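PDB 2O1Q: putative acetyl/propionyl-CoA carboxylase, alpha subunit from Methylibium petroleiphilum, which binds zinc in a cupin-like fold and is a putative acetylacetone dioxygenase whose activity is unproven. Local coordinates for residues A[33-38]-A[139-143]; A[59-65]-A[118-124]. All blocks are in the same frame, centred on the assembly; numbering follows the deposited sequence.

How the contacts relate
Contact 1 (33-38 with 139-143) and contact 2 (59-65 with 118-124) are both mostly buried, yet their centres lie 16 Å apart and their nearest atoms about 8 Å apart, so neither touches the other. Along the chain contact 2 is nested inside the loop that contact 1 closes. Contact 1 lays the C-terminal helix 136-144 on strand 32-39 and holds by indole, leucine and alanine packing, with a single water as polar link; its helix has a partly exposed side. Contact 2 joins strands 55-62 and 121-124, in a different sheet from strand 32-39, through backbone hydrogen bonds and carries two zinc-binding histidines. Both contacts also touch the third subunit of the tetramer.

Contact 1 (A[33-38]-A[139-143]); sequences WKLLHV and AQGAW
Trp143, with chi1 near 178° (t) and chi2 -119°, lays its indole across strand 33-38: Leu35 CB sits over the face of its five-membered ring, 3.8 Å from the centroid and 18° off the normal, a CH-pi contact. The six-membered ring of the same indole reaches along the backbone, Trp143 CZ3 to Trp33 O 3.4 Å and Trp143 CH2 to Lys34 CA 3.5 Å. Trp33, chi1 78° (p) and chi2 -46°, offers its face to the edge of Trp143 in a T-shaped pair, the five-membered ring of Trp33 and six-membered ring of Trp143 having centroids 5.5 Å apart and planes at 78°. Its far end meets the helix, Trp33 CH2 to Ala139 CB 4.0 Å and Trp33 CZ2 to Ala142 CB 4.2 Å. Leu35 (t, p) fills the gap beside Trp143, with Leu35 CD2 3.6 Å from Gln140 CA.

Strand and helix axes approach to 9.0 Å at a signed crossing angle of -129°, with CA atoms 6.4 Å apart for Leu35-Trp143 and 7.1 Å for Val38-Gln140. Trp143 N bonds Ala139 O (3.0 Å) within the helix. One water bridges the segments, 2.9 Å from Trp33 NE1 and 3.1 Å from Ala142 O. Leu36 (psi -33°) and His37 both face Thr46 in a classic beta bulge; CA-to-CB of Leu36 points away from the helix.

This is helix-on-sheet packing: helix 136-144 covers strand 32-39, which lies between strands 20-21 and 44-51, and Ala139 reaches Trp45 on the latter.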
loop_
_atom_site.group_PDB
_atom_site.type_symbol
_atom_site.label_atom_id
_atom_site.label_comp_id
_atom_site.label_asym_id
_atom_site.label_seq_id
_atom_site.Cartn_x
_atom_site.Cartn_y
_atom_site.Cartn_z
ATOM N N TRP A 33 -15.485 -0.648 -20.645
ATOM C CA TRP A 33 -14.248 -0.689 -19.867
ATOM C C TRP A 33 -13.272 -1.701 -20.448
ATOM O O TRP A 33 -13.701 -2.590 -21.175
ATOM C CB TRP A 33 -14.540 -0.925 -18.391
ATOM C CG TRP A 33 -14.874 -2.297 -17.959
ATOM C CD1 TRP A 33 -15.720 -3.153 -18.545
ATOM C CD2 TRP A 33 -14.375 -2.961 -16.795
ATOM N NE1 TRP A 33 -15.830 -4.293 -17.814
ATOM C CE2 TRP A 33 -14.963 -4.225 -16.757
ATOM C CE3 TRP A 33 -13.468 -2.612 -15.798
ATOM C CZ2 TRP A 33 -14.696 -5.143 -15.740
ATOM C CZ3 TRP A 33 -13.205 -3.518 -14.797
ATOM C CH2 TRP A 33 -13.798 -4.775 -14.798
ATOM N N LYS A 34 -12.002 -1.595 -20.009
ATOM C CA LYS A 34 -10.946 -2.629 -20.181
ATOM C C LYS A 34 -10.310 -2.683 -18.816
ATOM O O LYS A 34 -9.806 -1.668 -18.329
ATOM C CB LYS A 34 -9.939 -2.233 -21.232
ATOM C CG LYS A 34 -10.585 -2.009 -22.594
ATOM C CD LYS A 34 -9.552 -1.603 -23.636
ATOM C CE LYS A 34 -10.226 -1.269 -24.937
ATOM N NZ LYS A 34 -9.252 -1.024 -26.050
ATOM N N LEU A 35 -10.308 -3.865 -18.213
ATOM C CA LEU A 35 -9.485 -4.121 -17.066
ATOM C C LEU A 35 -8.051 -4.326 -17.505
ATOM O O LEU A 35 -7.786 -5.084 -18.394
ATOM C CB LEU A 35 -9.965 -5.347 -16.305
ATOM C CG LEU A 35 -9.249 -5.691 -14.997
ATOM C CD1 LEU A 35 -9.427 -4.513 -14.048
ATOM C CD2 LEU A 35 -9.808 -6.978 -14.414
ATOM N N LEU A 36 -7.135 -3.607 -16.864
ATOM C CA LEU A 36 -5.743 -3.592 -17.279
ATOM C C LEU A 36 -4.858 -4.401 -16.340
ATOM O O LEU A 36 -3.889 -5.063 -16.775
ATOM C CB LEU A 36 -5.254 -2.171 -17.351
ATOM C CG LEU A 36 -5.942 -1.296 -18.410
ATOM C CD1 LEU A 36 -5.462 0.167 -18.237
ATOM C CD2 LEU A 36 -5.752 -1.847 -19.836
ATOM N N HIS A 37 -5.209 -4.418 -15.062
ATOM C CA HIS A 37 -4.345 -5.076 -14.072
ATOM C C HIS A 37 -5.095 -5.327 -12.782
ATOM O O HIS A 37 -5.904 -4.481 -12.337
ATOM C CB HIS A 37 -3.082 -4.245 -13.796
ATOM C CG HIS A 37 -2.258 -4.751 -12.649
ATOM N ND1 HIS A 37 -1.339 -5.764 -12.779
ATOM C CD2 HIS A 37 -2.222 -4.372 -11.360
ATOM C CE1 HIS A 37 -0.812 -6.023 -11.592
ATOM N NE2 HIS A 37 -1.312 -5.167 -10.719
ATOM N N VAL A 38 -4.804 -6.432 -12.132
ATOM C CA VAL A 38 -5.167 -6.644 -10.743
ATOM C C VAL A 38 -3.922 -7.076 -9.957
ATOM O O VAL A 38 -3.145 -7.890 -10.490
ATOM C CB VAL A 38 -6.339 -7.637 -10.544
ATOM C CG1 VAL A 38 -7.619 -7.150 -11.269
ATOM C CG2 VAL A 38 -5.919 -9.095 -10.890
ATOM N N ALA A 139 -13.671 -7.448 -10.143
ATOM C CA ALA A 139 -13.281 -6.895 -11.420
ATOM C C ALA A 139 -12.720 -7.928 -12.357
ATOM O O ALA A 139 -13.106 -7.963 -13.502
ATOM C CB ALA A 139 -12.294 -5.738 -11.231
ATOM N N GLN A 140 -11.842 -8.768 -11.864
ATOM C CA GLN A 140 -11.207 -9.762 -12.694
ATOM C C GLN A 140 -12.248 -10.726 -13.188
ATOM O O GLN A 140 -12.194 -11.154 -14.313
ATOM C CB GLN A 140 -10.056 -10.447 -11.971
ATOM C CG GLN A 140 -9.231 -11.372 -12.840
ATOM C CD GLN A 140 -8.208 -12.163 -12.039
ATOM O OE1 GLN A 140 -8.555 -12.858 -11.065
ATOM N NE2 GLN A 140 -6.997 -12.145 -12.497
ATOM N N GLY A 141 -13.192 -11.109 -12.341
ATOM C CA GLY A 141 -14.199 -12.079 -12.741
ATOM C C GLY A 141 -15.146 -11.471 -13.772
ATOM O O GLY A 141 -15.535 -12.132 -14.714
ATOM N N ALA A 142 -15.568 -10.231 -13.559
ATOM C CA ALA A 142 -16.462 -9.569 -14.523
ATOM C C ALA A 142 -15.767 -9.380 -15.874
ATOM O O ALA A 142 -16.416 -9.470 -16.917
ATOM C CB ALA A 142 -16.924 -8.257 -13.998
ATOM N N TRP A 143 -14.462 -9.166 -15.873
ATOM C CA TRP A 143 -13.696 -8.963 -17.091
ATOM C C TRP A 143 -13.445 -10.235 -17.864
ATOM O O TRP A 143 -13.604 -10.272 -19.093
ATOM C CB TRP A 143 -12.319 -8.410 -16.732
ATOM C CG TRP A 143 -11.426 -8.202 -17.916
ATOM C CD1 TRP A 143 -10.256 -8.786 -18.144
ATOM C CD2 TRP A 143 -11.649 -7.303 -19.010
ATOM N NE1 TRP A 143 -9.688 -8.286 -19.291
ATOM C CE2 TRP A 143 -10.568 -7.449 -19.900
ATOM C CE3 TRP A 143 -12.689 -6.458 -19.358
ATOM C CZ2 TRP A 143 -10.462 -6.705 -21.078
ATOM C CZ3 TRP A 143 -12.574 -5.716 -20.523
ATOM C CH2 TRP A 143 -11.508 -5.867 -21.370
HETATM O O HOH W 1 -17.446 -6.703 -17.938
#

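Contact 2 (A[59-65]-A[118-124]). With ZN (zinc ion), chain C.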
loop_
_atom_site.group_PDB
_atom_site.type_symbol
_atom_site.label_atom_id
_atom_site.label_comp_id
_atom_site.label_asym_id
_atom_site.label_seq_id
_atom_site.Cartn_x
_atom_site.Cartn_y
_atom_site.Cartn_z
ATOM N N ALA A 59 -23.919 5.104 -7.057
ATOM C CA ALA A 59 -23.332 5.667 -5.818
ATOM C C ALA A 59 -22.390 4.706 -5.147
ATOM O O ALA A 59 -22.705 3.522 -5.025
ATOM C CB ALA A 59 -24.437 6.056 -4.833
ATOM N N HIS A 60 -21.248 5.201 -4.726
ATOM C CA HIS A 60 -20.227 4.365 -4.167
ATOM C C HIS A 60 -19.258 5.147 -3.321
ATOM O O HIS A 60 -19.189 6.401 -3.385
ATOM C CB HIS A 60 -19.492 3.574 -5.258
ATOM C CG HIS A 60 -18.701 4.418 -6.183
ATOM N ND1 HIS A 60 -19.222 4.949 -7.337
ATOM C CD2 HIS A 60 -17.405 4.806 -6.135
ATOM C CE1 HIS A 60 -18.270 5.636 -7.952
ATOM N NE2 HIS A 60 -17.171 5.580 -7.234
ATOM N N VAL A 61 -18.525 4.404 -2.503
ATOM C CA VAL A 61 -17.472 4.916 -1.601
ATOM C C VAL A 61 -16.162 4.182 -1.883
ATOM O O VAL A 61 -16.153 2.959 -2.063
ATOM C CB VAL A 61 -17.878 4.793 -0.158
ATOM C CG1 VAL A 61 -16.841 5.485 0.758
ATOM C CG2 VAL A 61 -19.252 5.433 0.042
ATOM N N HIS A 62 -15.105 4.961 -2.003
ATOM C CA HIS A 62 -13.754 4.417 -2.119
ATOM C C HIS A 62 -13.210 4.072 -0.743
ATOM O O HIS A 62 -13.083 4.930 0.114
ATOM C CB HIS A 62 -12.815 5.399 -2.794
ATOM C CG HIS A 62 -13.167 5.648 -4.221
ATOM N ND1 HIS A 62 -12.395 5.168 -5.245
ATOM C CD2 HIS A 62 -14.262 6.213 -4.802
ATOM C CE1 HIS A 62 -12.947 5.513 -6.402
ATOM N NE2 HIS A 62 -14.119 6.062 -6.157
ATOM N N VAL A 63 -12.851 2.816 -0.548
ATOM C CA VAL A 63 -12.298 2.368 0.753
ATOM C C VAL A 63 -10.800 2.661 0.817
ATOM O O VAL A 63 -10.245 2.654 1.887
ATOM C CB VAL A 63 -12.599 0.882 1.118
ATOM C CG1 VAL A 63 -14.086 0.564 0.954
ATOM C CG2 VAL A 63 -11.686 -0.070 0.403
ATOM N N GLY A 64 -10.146 2.878 -0.336
ATOM C CA GLY A 64 -8.769 3.283 -0.395
ATOM C C GLY A 64 -8.630 4.334 -1.453
ATOM O O GLY A 64 -9.567 4.657 -2.210
ATOM N N PRO A 65 -7.430 4.861 -1.536
ATOM C CA PRO A 65 -7.176 5.860 -2.520
ATOM C C PRO A 65 -7.283 5.366 -3.963
ATOM O O PRO A 65 -6.871 4.257 -4.300
ATOM C CB PRO A 65 -5.763 6.335 -2.121
ATOM C CG PRO A 65 -5.129 5.218 -1.579
ATOM C CD PRO A 65 -6.220 4.518 -0.771
ATOM N N LEU A 118 -6.983 1.442 -4.986
ATOM C CA LEU A 118 -6.447 0.628 -3.918
ATOM C C LEU A 118 -7.658 0.187 -3.140
ATOM O O LEU A 118 -8.375 0.975 -2.501
ATOM C CB LEU A 118 -5.440 1.368 -3.030
ATOM C CG LEU A 118 -4.911 0.600 -1.803
ATOM C CD1 LEU A 118 -4.372 -0.760 -2.169
ATOM C CD2 LEU A 118 -3.885 1.410 -1.103
ATOM N N GLY A 119 -7.958 -1.073 -3.283
ATOM C CA GLY A 119 -9.043 -1.707 -2.595
ATOM C C GLY A 119 -10.373 -1.522 -3.318
ATOM O O GLY A 119 -10.456 -1.038 -4.462
ATOM N N PRO A 120 -11.441 -2.047 -2.709
ATOM C CA PRO A 120 -12.739 -2.021 -3.420
ATOM C C PRO A 120 -13.528 -0.754 -3.368
ATOM O O PRO A 120 -13.144 0.212 -2.716
ATOM C CB PRO A 120 -13.542 -3.112 -2.702
ATOM C CG PRO A 120 -12.950 -3.209 -1.298
ATOM C CD PRO A 120 -11.472 -2.881 -1.487
ATOM N N LEU A 121 -14.574 -0.728 -4.178
ATOM C CA LEU A 121 -15.611 0.286 -4.079
ATOM C C LEU A 121 -16.785 -0.339 -3.331
ATOM O O LEU A 121 -17.219 -1.484 -3.663
ATOM C CB LEU A 121 -16.064 0.776 -5.459
ATOM C CG LEU A 121 -14.967 1.286 -6.385
ATOM C CD1 LEU A 121 -15.531 1.819 -7.710
ATOM C CD2 LEU A 121 -14.101 2.304 -5.663
ATOM N N THR A 122 -17.329 0.414 -2.378
ATOM C CA THR A 122 -18.575 0.049 -1.709
ATOM C C THR A 122 -19.721 0.784 -2.421
ATOM O O THR A 122 -19.862 1.992 -2.297
ATOM C CB THR A 122 -18.558 0.367 -0.230
ATOM O OG1 THR A 122 -17.420 -0.280 0.353
ATOM C CG2 THR A 122 -19.853 -0.097 0.433
ATOM N N PHE A 123 -20.533 0.030 -3.152
ATOM C CA PHE A 123 -21.719 0.606 -3.733
ATOM C C PHE A 123 -22.784 0.662 -2.660
ATOM O O PHE A 123 -22.964 -0.322 -1.922
ATOM C CB PHE A 123 -22.191 -0.150 -4.994
ATOM C CG PHE A 123 -21.284 0.059 -6.191
ATOM C CD1 PHE A 123 -20.169 -0.774 -6.361
ATOM C CD2 PHE A 123 -21.501 1.053 -7.085
ATOM C CE1 PHE A 123 -19.269 -0.569 -7.413
ATOM C CE2 PHE A 123 -20.617 1.269 -8.161
ATOM C CZ PHE A 123 -19.491 0.436 -8.312
ATOM N N VAL A 124 -23.435 1.833 -2.561
ATOM C CA VAL A 124 -24.323 2.158 -1.447
ATOM C C VAL A 124 -25.713 2.553 -1.896
ATOM O O VAL A 124 -25.940 2.961 -3.022
ATOM C CB VAL A 124 -23.724 3.261 -0.543
ATOM C CG1 VAL A 124 -22.428 2.742 0.114
ATOM C CG2 VAL A 124 -23.513 4.584 -1.287
HETATM ZN ZN ZN C . -15.569 6.710 -7.505
HETATM O O HOH W 2 -25.086 2.203 -5.487
HETATM O O HOH W 3 -10.857 1.724 -2.977
#
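Leu121 is the bump that fits between the two histidines. Its CD2 lies over the His62 ring, 3.5 Å from the centroid and 17° off the normal, while Leu121 CD1 sits over a face of the His60 ring, 4.2 Å from the centroid. Next along, His60 CB rests on the Phe123 ring, 4.0 Å from its centroid, so imidazoles, leucine and phenylalanine fill one face of the sheet.

The backbone sets this register. Val61 and Thr122 form an antiparallel hydrogen-bonded pair, Val61 N to Thr122 O and Thr122 N to Val61 O both 2.8 Å, flanked by the non-hydrogen-bonded pairs His60-Phe123 and His62-Leu121; Val124 N to Ala59 O, 3.1 Å, continues it. On the face of Val61 and Thr122, Val61 CG2 meets Val124 CG1 at 4.2 Å.

Beyond His62 the chains part. Val63 CG2 presses on Pro120 CD at 3.4 Å, and Val63 N makes only a weak 3.4 Å bond to Pro120 O. The gap holds a water, 3.0 Å from Gly64 N, 2.6 Å from Leu118 O and 2.8 Å from Pro120 O. Gly64 is tight: a CB there would clash with Leu118 O, whose nearest Gly64 atom is CA at 3.1 Å. Leu118 N to Pro65 O, 2.9 Å, closes this end.

His60 NE2 and His62 NE2 bind zinc at 2.0 and 2.1 Å, with His102 completing the histidine set; His60 ND1 is hydrogen-bonded to Ala58 O. A His-X-His pair on one strand with a third histidine from another matches the histidine part of the classical cupin metal site, which in full also includes a glutamate.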